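Local coordinates for ZT_dimer domain-containing protein (Thermotoga maritima, PDB 6VDA) that forms the dimeric, zinc-binding C-terminal domain of a CzcD cation diffusion facilitator, which probably carries metal cations across the membrane, at residues A[25-30]-A[45-50]; A[9-14]-A[72-77]; A[41-46]-A[77-82]. All blocks are in the same frame, centred on the assembly; numbering follows the deposited sequence.

Interaction 1: A[25-30]-A[45-50]. With ZN (zinc ion), chain B; SO4 (sulfate ion), chain C.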
loop_
_atom_site.group_PDB
_atom_site.type_symbol
_atom_site.label_atom_id
_atom_site.label_comp_id
_atom_site.label_asym_id
_atom_site.label_seq_id
_atom_site.Cartn_x
_atom_site.Cartn_y
_atom_site.Cartn_z
ATOM N N VAL A 25 12.458 -3.475 -10.285
ATOM C CA VAL A 25 12.276 -3.469 -8.799
ATOM C C VAL A 25 13.588 -3.011 -8.160
ATOM O O VAL A 25 14.633 -3.576 -8.505
ATOM C CB VAL A 25 11.847 -4.841 -8.256
ATOM C CG1 VAL A 25 12.011 -4.920 -6.748
ATOM C CG2 VAL A 25 10.424 -5.173 -8.661
ATOM N N HIS A 26 13.536 -2.002 -7.290
ATOM C CA HIS A 26 14.731 -1.419 -6.629
ATOM C C HIS A 26 14.509 -1.327 -5.117
ATOM O O HIS A 26 13.340 -1.220 -4.688
ATOM C CB HIS A 26 15.084 -0.071 -7.272
ATOM C CG HIS A 26 15.544 -0.212 -8.682
ATOM N ND1 HIS A 26 16.775 -0.743 -9.001
ATOM C CD2 HIS A 26 14.930 0.065 -9.852
ATOM C CE1 HIS A 26 16.906 -0.773 -10.308
ATOM N NE2 HIS A 26 15.782 -0.291 -10.852
ATOM N N ASN A 27 15.603 -1.427 -4.358
ATOM C CA ASN A 27 15.675 -1.121 -2.907
ATOM C C ASN A 27 14.486 -1.729 -2.170
ATOM O O ASN A 27 13.749 -1.015 -1.494
ATOM C CB ASN A 27 15.722 0.388 -2.673
ATOM C CG ASN A 27 16.116 0.741 -1.254
ATOM O OD1 ASN A 27 15.711 1.775 -0.724
ATOM N ND2 ASN A 27 16.908 -0.115 -0.634
ATOM N N PRO A 28 14.246 -3.055 -2.270
ATOM C CA PRO A 28 13.245 -3.703 -1.425
ATOM C C PRO A 28 13.631 -3.485 0.045
ATOM O O PRO A 28 14.791 -3.691 0.376
ATOM C CB PRO A 28 13.299 -5.185 -1.817
ATOM C CG PRO A 28 14.662 -5.347 -2.490
ATOM C CD PRO A 28 14.937 -4.010 -3.153
ATOM N N HIS A 29 12.679 -3.030 0.864
ATOM C CA HIS A 29 12.883 -2.706 2.304
ATOM C C HIS A 29 11.565 -2.874 3.064
ATOM O O HIS A 29 10.521 -3.033 2.400
ATOM C CB HIS A 29 13.468 -1.294 2.465
ATOM C CG HIS A 29 12.558 -0.184 2.049
ATOM N ND1 HIS A 29 12.290 0.095 0.722
ATOM C CD2 HIS A 29 11.887 0.744 2.775
ATOM C CE1 HIS A 29 11.480 1.139 0.648
ATOM N NE2 HIS A 29 11.213 1.555 1.898
ATOM N N ARG A 30 11.621 -2.815 4.398
ATOM C CA ARG A 30 10.480 -3.105 5.312
ATOM C C ARG A 30 9.875 -4.454 4.917
ATOM O O ARG A 30 8.630 -4.593 4.907
ATOM C CB ARG A 30 9.436 -1.982 5.287
ATOM C CG ARG A 30 9.826 -0.770 6.117
ATOM C CD ARG A 30 8.699 0.237 6.260
ATOM N NE ARG A 30 9.180 1.501 6.808
ATOM C CZ ARG A 30 8.421 2.569 7.038
ATOM N NH1 ARG A 30 7.124 2.538 6.774
ATOM N NH2 ARG A 30 8.965 3.669 7.532
ATOM N N ASP A 45 8.066 -3.021 0.971
ATOM C CA ASP A 45 8.128 -1.804 0.126
ATOM C C ASP A 45 9.107 -2.095 -1.008
ATOM O O ASP A 45 10.123 -2.744 -0.728
ATOM C CB ASP A 45 8.576 -0.584 0.929
ATOM C CG ASP A 45 7.577 -0.168 1.993
ATOM O OD1 ASP A 45 6.580 -0.879 2.150
ATOM O OD2 ASP A 45 7.806 0.868 2.643
ATOM N N ILE A 46 8.791 -1.668 -2.231
ATOM C CA ILE A 46 9.771 -1.618 -3.353
ATOM C C ILE A 46 9.823 -0.183 -3.870
ATOM O O ILE A 46 8.842 0.553 -3.691
ATOM C CB ILE A 46 9.430 -2.632 -4.470
ATOM C CG1 ILE A 46 8.081 -2.334 -5.130
ATOM C CG2 ILE A 46 9.507 -4.057 -3.943
ATOM C CD1 ILE A 46 7.856 -3.077 -6.422
ATOM N N GLU A 47 10.924 0.173 -4.523
ATOM C CA GLU A 47 11.083 1.451 -5.253
ATOM C C GLU A 47 11.112 1.175 -6.761
ATOM O O GLU A 47 11.712 0.164 -7.187
ATOM C CB GLU A 47 12.340 2.156 -4.756
ATOM C CG GLU A 47 12.197 2.656 -3.340
ATOM C CD GLU A 47 13.436 3.334 -2.792
ATOM O OE1 GLU A 47 14.088 4.074 -3.551
ATOM O OE2 GLU A 47 13.744 3.112 -1.615
ATOM N N VAL A 48 10.469 2.047 -7.538
ATOM C CA VAL A 48 10.502 2.009 -9.030
ATOM C C VAL A 48 10.775 3.420 -9.543
ATOM O O VAL A 48 10.548 4.404 -8.804
ATOM C CB VAL A 48 9.205 1.427 -9.622
ATOM C CG1 VAL A 48 8.900 0.061 -9.022
ATOM C CG2 VAL A 48 8.017 2.368 -9.466
ATOM N N ASP A 49 11.279 3.505 -10.767
ATOM C CA ASP A 49 11.469 4.794 -11.461
ATOM C C ASP A 49 10.207 5.625 -11.192
ATOM O O ASP A 49 9.100 5.102 -11.406
ATOM C CB ASP A 49 11.779 4.553 -12.939
ATOM C CG ASP A 49 12.195 5.816 -13.658
ATOM O OD1 ASP A 49 11.357 6.720 -13.751
ATOM O OD2 ASP A 49 13.366 5.895 -14.082
ATOM N N GLY A 50 10.368 6.853 -10.692
ATOM C CA GLY A 50 9.259 7.791 -10.442
ATOM C C GLY A 50 8.429 8.035 -11.694
ATOM O O GLY A 50 7.263 8.443 -11.544
HETATM ZN ZN ZN B . 9.248 2.401 2.030
HETATM S S SO4 C . 18.572 -1.659 -6.179
HETATM O O1 SO4 C . 17.829 -2.778 -5.667
HETATM O O2 SO4 C . 18.746 -1.807 -7.598
HETATM O O3 SO4 C . 19.861 -1.604 -5.544
HETATM O O4 SO4 C . 17.859 -0.443 -5.908
#
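Asp45 and His29 meet as partners on the metal-binding face of an antiparallel pair of strands. Both hold the same zinc ion, His29 through NE2 at 2.1 Å and Asp45 through OD2 at 2.2 Å. Glu83 and Glu89 complete the site. CB of Asp45 lies over one face of the His29 imidazole, 3.6 Å from the ring centroid, a CH-pi contact. The carboxylate stands almost perpendicular to the ring, with 88° between the planes. CG of His29 sits between the backbone N and the carbonyl carbon (chi1 66°), which starts the ring beside Asp45 CB. The ring's rotation is fixed a second time: ND1 donates to Asn27 O at 2.9 Å, with the oxygen close to the ring plane. This bond leaves NE2 to face the metal, and Asn27 O thus acts as a second-shell group.

Around the pair, the backbones bond in both directions. His29 N reaches Asp45 O, and Asp45 N reaches His29 O at 2.8 Å. Glu47, the other large contributor, pairs with His26 in the same way, its N bonding to His26 O at 2.8 Å. Two residues, Asn27 and Pro28, lie between His26 and His29, but only Ile46 lies between Asp45 and Glu47, so the register shifts by one, a beta bulge. The side chain of Glu47 runs beside that of Asn27, and its OE1 is held by the backbone N of Gly86. Arg30 leans toward Asp45, but its NE is bridged to Glu89.

The opposite face is apolar. There Val25 CG1 packs 3.9 Å from Ile46 CG2. Both side chains lie under helix 54-71, against Ile64, while Pro28 rests on Phe16 and Leu19 of helix 6-19. Strand 75-84 flanks strand 39-48 on its other side.

Interaction 2: A[9-14]-A[72-77]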
loop_
_atom_site.group_PDB
_atom_site.type_symbol
_atom_site.label_atom_id
_atom_site.label_comp_id
_atom_site.label_asym_id
_atom_site.label_seq_id
_atom_site.Cartn_x
_atom_site.Cartn_y
_atom_site.Cartn_z
ATOM N N LEU A 9 15.344 -17.447 7.930
ATOM C CA LEU A 9 16.363 -16.996 6.940
ATOM C C LEU A 9 16.053 -17.567 5.558
ATOM O O LEU A 9 16.077 -16.774 4.597
ATOM C CB LEU A 9 17.742 -17.466 7.413
ATOM C CG LEU A 9 18.930 -16.853 6.677
ATOM C CD1 LEU A 9 19.092 -15.388 7.059
ATOM C CD2 LEU A 9 20.202 -17.636 6.961
ATOM N N ASP A 10 15.818 -18.886 5.473
ATOM C CA ASP A 10 15.459 -19.604 4.227
ATOM C C ASP A 10 14.395 -18.765 3.500
ATOM O O ASP A 10 14.548 -18.517 2.298
ATOM C CB ASP A 10 14.977 -21.036 4.485
ATOM C CG ASP A 10 15.392 -21.988 3.369
ATOM O OD1 ASP A 10 16.622 -22.196 3.203
ATOM O OD2 ASP A 10 14.469 -22.453 2.609
ATOM N N MET A 11 13.386 -18.293 4.238
ATOM C CA MET A 11 12.217 -17.560 3.677
ATOM C C MET A 11 12.656 -16.210 3.092
ATOM O O MET A 11 12.270 -15.937 1.931
ATOM C CB MET A 11 11.139 -17.316 4.738
ATOM C CG MET A 11 10.007 -16.416 4.253
ATOM S SD MET A 11 9.143 -17.063 2.803
ATOM C CE MET A 11 7.977 -18.153 3.621
ATOM N N TYR A 12 13.393 -15.385 3.854
ATOM C CA TYR A 12 13.897 -14.064 3.380
ATOM C C TYR A 12 14.741 -14.302 2.128
ATOM O O TYR A 12 14.617 -13.510 1.187
ATOM C CB TYR A 12 14.669 -13.289 4.460
ATOM C CG TYR A 12 13.797 -12.591 5.474
ATOM C CD1 TYR A 12 12.904 -11.603 5.093
ATOM C CD2 TYR A 12 13.848 -12.922 6.818
ATOM C CE1 TYR A 12 12.086 -10.967 6.014
ATOM C CE2 TYR A 12 13.037 -12.296 7.755
ATOM C CZ TYR A 12 12.156 -11.307 7.353
ATOM O OH TYR A 12 11.351 -10.681 8.264
ATOM N N ASP A 13 15.525 -15.388 2.109
ATOM C CA ASP A 13 16.411 -15.758 0.972
ATOM C C ASP A 13 15.539 -15.950 -0.273
ATOM O O ASP A 13 15.856 -15.330 -1.296
ATOM C CB ASP A 13 17.282 -16.981 1.294
ATOM C CG ASP A 13 18.467 -16.693 2.209
ATOM O OD1 ASP A 13 18.886 -15.526 2.287
ATOM O OD2 ASP A 13 18.976 -17.644 2.834
ATOM N N ASP A 14 14.455 -16.725 -0.168
ATOM C CA ASP A 14 13.535 -17.054 -1.296
ATOM C C ASP A 14 12.816 -15.787 -1.792
ATOM O O ASP A 14 12.658 -15.646 -3.015
ATOM C CB ASP A 14 12.542 -18.154 -0.899
ATOM C CG ASP A 14 13.212 -19.482 -0.576
ATOM O OD1 ASP A 14 14.453 -19.493 -0.425
ATOM O OD2 ASP A 14 12.497 -20.496 -0.477
ATOM N N ARG A 72 7.067 -20.659 -3.150
ATOM C CA ARG A 72 6.793 -21.288 -1.833
ATOM C C ARG A 72 5.300 -21.612 -1.747
ATOM O O ARG A 72 4.496 -20.683 -1.912
ATOM C CB ARG A 72 7.185 -20.333 -0.701
ATOM C CG ARG A 72 8.658 -19.949 -0.670
ATOM C CD ARG A 72 9.482 -20.914 0.155
ATOM N NE ARG A 72 9.186 -20.810 1.592
ATOM C CZ ARG A 72 9.968 -21.309 2.577
ATOM N NH1 ARG A 72 9.604 -21.196 3.839
ATOM N NH2 ARG A 72 11.155 -21.821 2.293
ATOM N N ASP A 73 4.951 -22.869 -1.470
ATOM C CA ASP A 73 3.542 -23.321 -1.328
ATOM C C ASP A 73 3.013 -22.971 0.074
ATOM O O ASP A 73 1.843 -23.298 0.342
ATOM C CB ASP A 73 3.401 -24.816 -1.637
ATOM C CG ASP A 73 4.226 -25.728 -0.741
ATOM O OD1 ASP A 73 5.438 -25.879 -1.008
ATOM O OD2 ASP A 73 3.649 -26.278 0.216
ATOM N N ASP A 74 3.820 -22.322 0.924
ATOM C CA ASP A 74 3.453 -21.976 2.327
ATOM C C ASP A 74 3.269 -20.459 2.492
ATOM O O ASP A 74 3.039 -20.030 3.634
ATOM C CB ASP A 74 4.473 -22.532 3.325
ATOM C CG ASP A 74 5.895 -22.055 3.103
ATOM O OD1 ASP A 74 6.157 -21.472 2.037
ATOM O OD2 ASP A 74 6.729 -22.273 3.997
ATOM N N ILE A 75 3.348 -19.678 1.407
ATOM C CA ILE A 75 2.986 -18.228 1.396
ATOM C C ILE A 75 1.505 -18.111 1.022
ATOM O O ILE A 75 1.141 -18.557 -0.076
ATOM C CB ILE A 75 3.878 -17.417 0.436
ATOM C CG1 ILE A 75 5.352 -17.474 0.845
ATOM C CG2 ILE A 75 3.386 -15.981 0.329
ATOM C CD1 ILE A 75 6.297 -16.929 -0.203
ATOM N N GLU A 76 0.701 -17.516 1.908
ATOM C CA GLU A 76 -0.772 -17.363 1.764
ATOM C C GLU A 76 -1.075 -16.081 0.971
ATOM O O GLU A 76 -1.965 -16.136 0.101
ATOM C CB GLU A 76 -1.425 -17.362 3.150
ATOM C CG GLU A 76 -2.940 -17.240 3.127
ATOM C CD GLU A 76 -3.692 -18.424 2.540
ATOM O OE1 GLU A 76 -3.181 -19.562 2.625
ATOM O OE2 GLU A 76 -4.795 -18.205 2.002
ATOM N N ASP A 77 -0.373 -14.974 1.250
ATOM C CA ASP A 77 -0.545 -13.695 0.506
ATOM C C ASP A 77 0.722 -12.825 0.577
ATOM O O ASP A 77 1.571 -13.043 1.470
ATOM C CB ASP A 77 -1.759 -12.918 1.018
ATOM C CG ASP A 77 -2.421 -12.058 -0.044
ATOM O OD1 ASP A 77 -1.770 -11.787 -1.075
ATOM O OD2 ASP A 77 -3.588 -11.672 0.162
#
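Arg72 NH2 is shared by two carboxylates of helix 6-19. Asp10 OD2 and Asp14 OD2 each form a salt bridge to it at 3.4 Å. The two acids are one helical turn apart. Asp10 OD2 comes in at the edge of the guanidinium, near its plane. The Asp14 carboxylate is turned 80° from the guanidinium plane, that of Asp10 much less. The hydrogen bond from NH2 to Asp14 OD2 is weak. OD2 of Asp14 also lies 3.1 Å from Arg72 CD, so this acid sits against the bend of the chain as well as its end.

Asp74 supplies the third carboxylate, from the same turn as the arginine. Its OD2 forms a salt bridge to Arg72 NH1 at 3.1 Å, and its OD1 accepts a weak bond from NE. The Arg72 chain bends about CB-CG and CG-CD (chi2 -89°, chi3 -70°). The bends turn CD and NE back; the acids on both sides then hold the guanidinium between the helix and Asp74. Arg72 follows helix 54-71 directly and opens a type I turn that ends at Ile75, where strand 75-84 begins.

Met11 adds the apolar part. Its chain is bent as well, and CE ends 3.5 Å from Arg72 NH1. The same methyl packs 3.9 Å from Ile75 CG1. Beyond the contact, Met11 also touches Tyr40 and Ile33, and Ile75 touches Ile42 and Leu69.

The contact thus ties helix 6-19 to the turn between helix 54-71 and strand 75-84, away from the zinc site. One arginine serves three acids, and its positive charge probably offsets much of their mutual repulsion. The long distances to Asp10 and Asp14 suggest that the attraction is mainly electrostatic, with the methionine and isoleucine packing beside it.

Interaction 3: A[41-46]-A[77-82]. With ZN (zinc ion), chain B; SO4 (sulfate ion), chain D; SO4 (sulfate ion), chain E.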
loop_
_atom_site.group_PDB
_atom_site.type_symbol
_atom_site.label_atom_id
_atom_site.label_comp_id
_atom_site.label_asym_id
_atom_site.label_seq_id
_atom_site.Cartn_x
_atom_site.Cartn_y
_atom_site.Cartn_z
ATOM N N PHE A 41 2.422 -14.822 5.711
ATOM C CA PHE A 41 1.958 -13.548 5.097
ATOM C C PHE A 41 3.142 -12.588 4.941
ATOM O O PHE A 41 3.822 -12.283 5.934
ATOM C CB PHE A 41 0.842 -12.924 5.939
ATOM C CG PHE A 41 -0.432 -13.728 5.969
ATOM C CD1 PHE A 41 -0.538 -14.857 6.769
ATOM C CD2 PHE A 41 -1.522 -13.361 5.193
ATOM C CE1 PHE A 41 -1.709 -15.602 6.794
ATOM C CE2 PHE A 41 -2.693 -14.104 5.220
ATOM C CZ PHE A 41 -2.783 -15.223 6.018
ATOM N N ILE A 42 3.373 -12.112 3.719
ATOM C CA ILE A 42 4.574 -11.308 3.356
ATOM C C ILE A 42 4.144 -9.903 2.948
ATOM O O ILE A 42 3.237 -9.765 2.105
ATOM C CB ILE A 42 5.386 -11.982 2.240
ATOM C CG1 ILE A 42 5.872 -13.364 2.676
ATOM C CG2 ILE A 42 6.539 -11.084 1.805
ATOM C CD1 ILE A 42 6.358 -14.202 1.534
ATOM N N GLU A 43 4.826 -8.911 3.510
ATOM C CA GLU A 43 4.628 -7.476 3.208
ATOM C C GLU A 43 5.995 -6.864 2.899
ATOM O O GLU A 43 6.991 -7.315 3.492
ATOM C CB GLU A 43 3.924 -6.841 4.401
ATOM C CG GLU A 43 3.906 -5.332 4.387
ATOM C CD GLU A 43 2.986 -4.785 5.461
ATOM O OE1 GLU A 43 2.065 -4.026 5.108
ATOM O OE2 GLU A 43 3.175 -5.151 6.644
ATOM N N MET A 44 6.054 -5.901 1.981
ATOM C CA MET A 44 7.331 -5.253 1.599
ATOM C C MET A 44 7.064 -3.897 0.942
ATOM O O MET A 44 5.949 -3.674 0.435
ATOM C CB MET A 44 8.124 -6.153 0.646
ATOM C CG MET A 44 7.507 -6.321 -0.733
ATOM S SD MET A 44 8.407 -7.543 -1.734
ATOM C CE MET A 44 7.802 -9.077 -1.037
ATOM N N ASP A 45 8.066 -3.021 0.971
ATOM C CA ASP A 45 8.128 -1.804 0.126
ATOM C C ASP A 45 9.107 -2.095 -1.008
ATOM O O ASP A 45 10.123 -2.744 -0.728
ATOM C CB ASP A 45 8.576 -0.584 0.929
ATOM C CG ASP A 45 7.577 -0.168 1.993
ATOM O OD1 ASP A 45 6.580 -0.879 2.150
ATOM O OD2 ASP A 45 7.806 0.868 2.643
ATOM N N ILE A 46 8.791 -1.668 -2.231
ATOM C CA ILE A 46 9.771 -1.618 -3.353
ATOM C C ILE A 46 9.823 -0.183 -3.870
ATOM O O ILE A 46 8.842 0.553 -3.691
ATOM C CB ILE A 46 9.430 -2.632 -4.470
ATOM C CG1 ILE A 46 8.081 -2.334 -5.130
ATOM C CG2 ILE A 46 9.507 -4.057 -3.943
ATOM C CD1 ILE A 46 7.856 -3.077 -6.422
ATOM N N ASP A 77 -0.373 -14.974 1.250
ATOM C CA ASP A 77 -0.545 -13.695 0.506
ATOM C C ASP A 77 0.722 -12.825 0.577
ATOM O O ASP A 77 1.571 -13.043 1.470
ATOM C CB ASP A 77 -1.759 -12.918 1.018
ATOM C CG ASP A 77 -2.421 -12.058 -0.044
ATOM O OD1 ASP A 77 -1.770 -11.787 -1.075
ATOM O OD2 ASP A 77 -3.588 -11.672 0.162
ATOM N N VAL A 78 0.834 -11.874 -0.354
ATOM C CA VAL A 78 1.972 -10.919 -0.466
ATOM C C VAL A 78 1.408 -9.561 -0.849
ATOM O O VAL A 78 0.801 -9.480 -1.924
ATOM C CB VAL A 78 3.009 -11.369 -1.509
ATOM C CG1 VAL A 78 4.173 -10.388 -1.577
ATOM C CG2 VAL A 78 3.488 -12.791 -1.252
ATOM N N THR A 79 1.617 -8.552 -0.003
ATOM C CA THR A 79 1.230 -7.140 -0.254
ATOM C C THR A 79 2.510 -6.321 -0.446
ATOM O O THR A 79 3.437 -6.443 0.401
ATOM C CB THR A 79 0.339 -6.582 0.864
ATOM O OG1 THR A 79 1.121 -6.499 2.055
ATOM C CG2 THR A 79 -0.889 -7.427 1.119
ATOM N N ILE A 80 2.534 -5.523 -1.518
ATOM C CA ILE A 80 3.713 -4.755 -2.000
ATOM C C ILE A 80 3.318 -3.286 -2.115
ATOM O O ILE A 80 2.455 -2.983 -2.937
ATOM C CB ILE A 80 4.196 -5.307 -3.352
ATOM C CG1 ILE A 80 4.437 -6.815 -3.281
ATOM C CG2 ILE A 80 5.431 -4.555 -3.823
ATOM C CD1 ILE A 80 4.682 -7.454 -4.621
ATOM N N HIS A 81 3.964 -2.422 -1.339
ATOM C CA HIS A 81 3.842 -0.945 -1.420
ATOM C C HIS A 81 4.872 -0.431 -2.432
ATOM O O HIS A 81 6.024 -0.927 -2.415
ATOM C CB HIS A 81 3.967 -0.358 -0.013
ATOM C CG HIS A 81 3.067 -1.045 0.960
ATOM N ND1 HIS A 81 3.554 -1.825 2.000
ATOM C CD2 HIS A 81 1.716 -1.130 1.017
ATOM C CE1 HIS A 81 2.542 -2.324 2.679
ATOM N NE2 HIS A 81 1.401 -1.916 2.093
ATOM N N VAL A 82 4.460 0.471 -3.325
ATOM C CA VAL A 82 5.337 1.020 -4.404
ATOM C C VAL A 82 5.685 2.476 -4.072
ATOM O O VAL A 82 4.765 3.245 -3.748
ATOM C CB VAL A 82 4.673 0.882 -5.785
ATOM C CG1 VAL A 82 5.396 1.700 -6.840
ATOM C CG2 VAL A 82 4.574 -0.581 -6.203
HETATM ZN ZN ZN B . 9.248 2.401 2.030
HETATM S S SO4 D . 1.075 1.543 -2.435
HETATM O O1 SO4 D . 0.409 0.348 -1.988
HETATM O O2 SO4 D . 0.100 2.559 -2.723
HETATM O O3 SO4 D . 1.961 2.006 -1.403
HETATM O O4 SO4 D . 1.834 1.258 -3.622
HETATM S S SO4 E . 0.138 1.019 -2.900
HETATM O O1 SO4 E . 0.388 1.335 -1.518
HETATM O O2 SO4 E . 1.310 0.417 -3.476
HETATM O O3 SO4 E . -0.964 0.099 -2.983
HETATM O O4 SO4 E . -0.188 2.219 -3.620
#
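Ile46 and Ile80 make the tight part of this parallel strand pair, with Ile46 CG1 3.7 Å from Ile80 CG2. Met44 runs beside Ile80, and its bent end brings CE to Val78 CG1 at 3.9 Å. Ile42 and Val78 lie side by side further along. This apolar face is covered by both helices: Ile42 and Met44 touch Ile15 of helix 6-19, and Ile80 touches Ile64 of helix 54-71.

The other face is mostly polar and partly exposed, Thr79 the more so. Here His81 lies between two acids. Its ND1 donates to Asp45 OD1 at 3.2 Å, with the oxygen near the ring plane and the carboxylate 88° to it. Glu43 OE1 approaches the ring edge, 3.0 Å from CE1, while OE2 of Glu43 is bridged to Arg34.

Between the faces, Ile42 N, Met44 N and Ile46 N donate to Asp77 O, Thr79 O and His81 O. Ile42 O and Met44 O accept from Thr79 N and His81 N, the last at 2.9 Å. The strands belong to a beta-alpha-beta unit whose crossover is helix 54-71.

Asp45 spends its two oxygens differently: OD2 binds zinc and OD1 accepts a hydrogen bond from His81 ND1. His81 is thus a second-shell neighbour of the zinc and probably helps to orient the carboxylate.

Interactions 1 and 3 lie on the two sides of strand 39-48 and share Asp45 and Ile46. The first pairs it antiparallel with strand 26-36, the second parallel with strand 75-84. Together they build the three-stranded sheet, with zinc chemistry on one face and aliphatic packing under the helices on the other. Interaction 2 has no strand pairing. It fastens helix 6-19 to the turn before strand 75-84 by salt bridges near the surface, with Met11 and Ile75 buried beside them. Its centre is about 19 Å from that of interaction 1, across the chain's centre. Interaction 3 is the most central, and meets interaction 2 where Phe41 packs on Glu76.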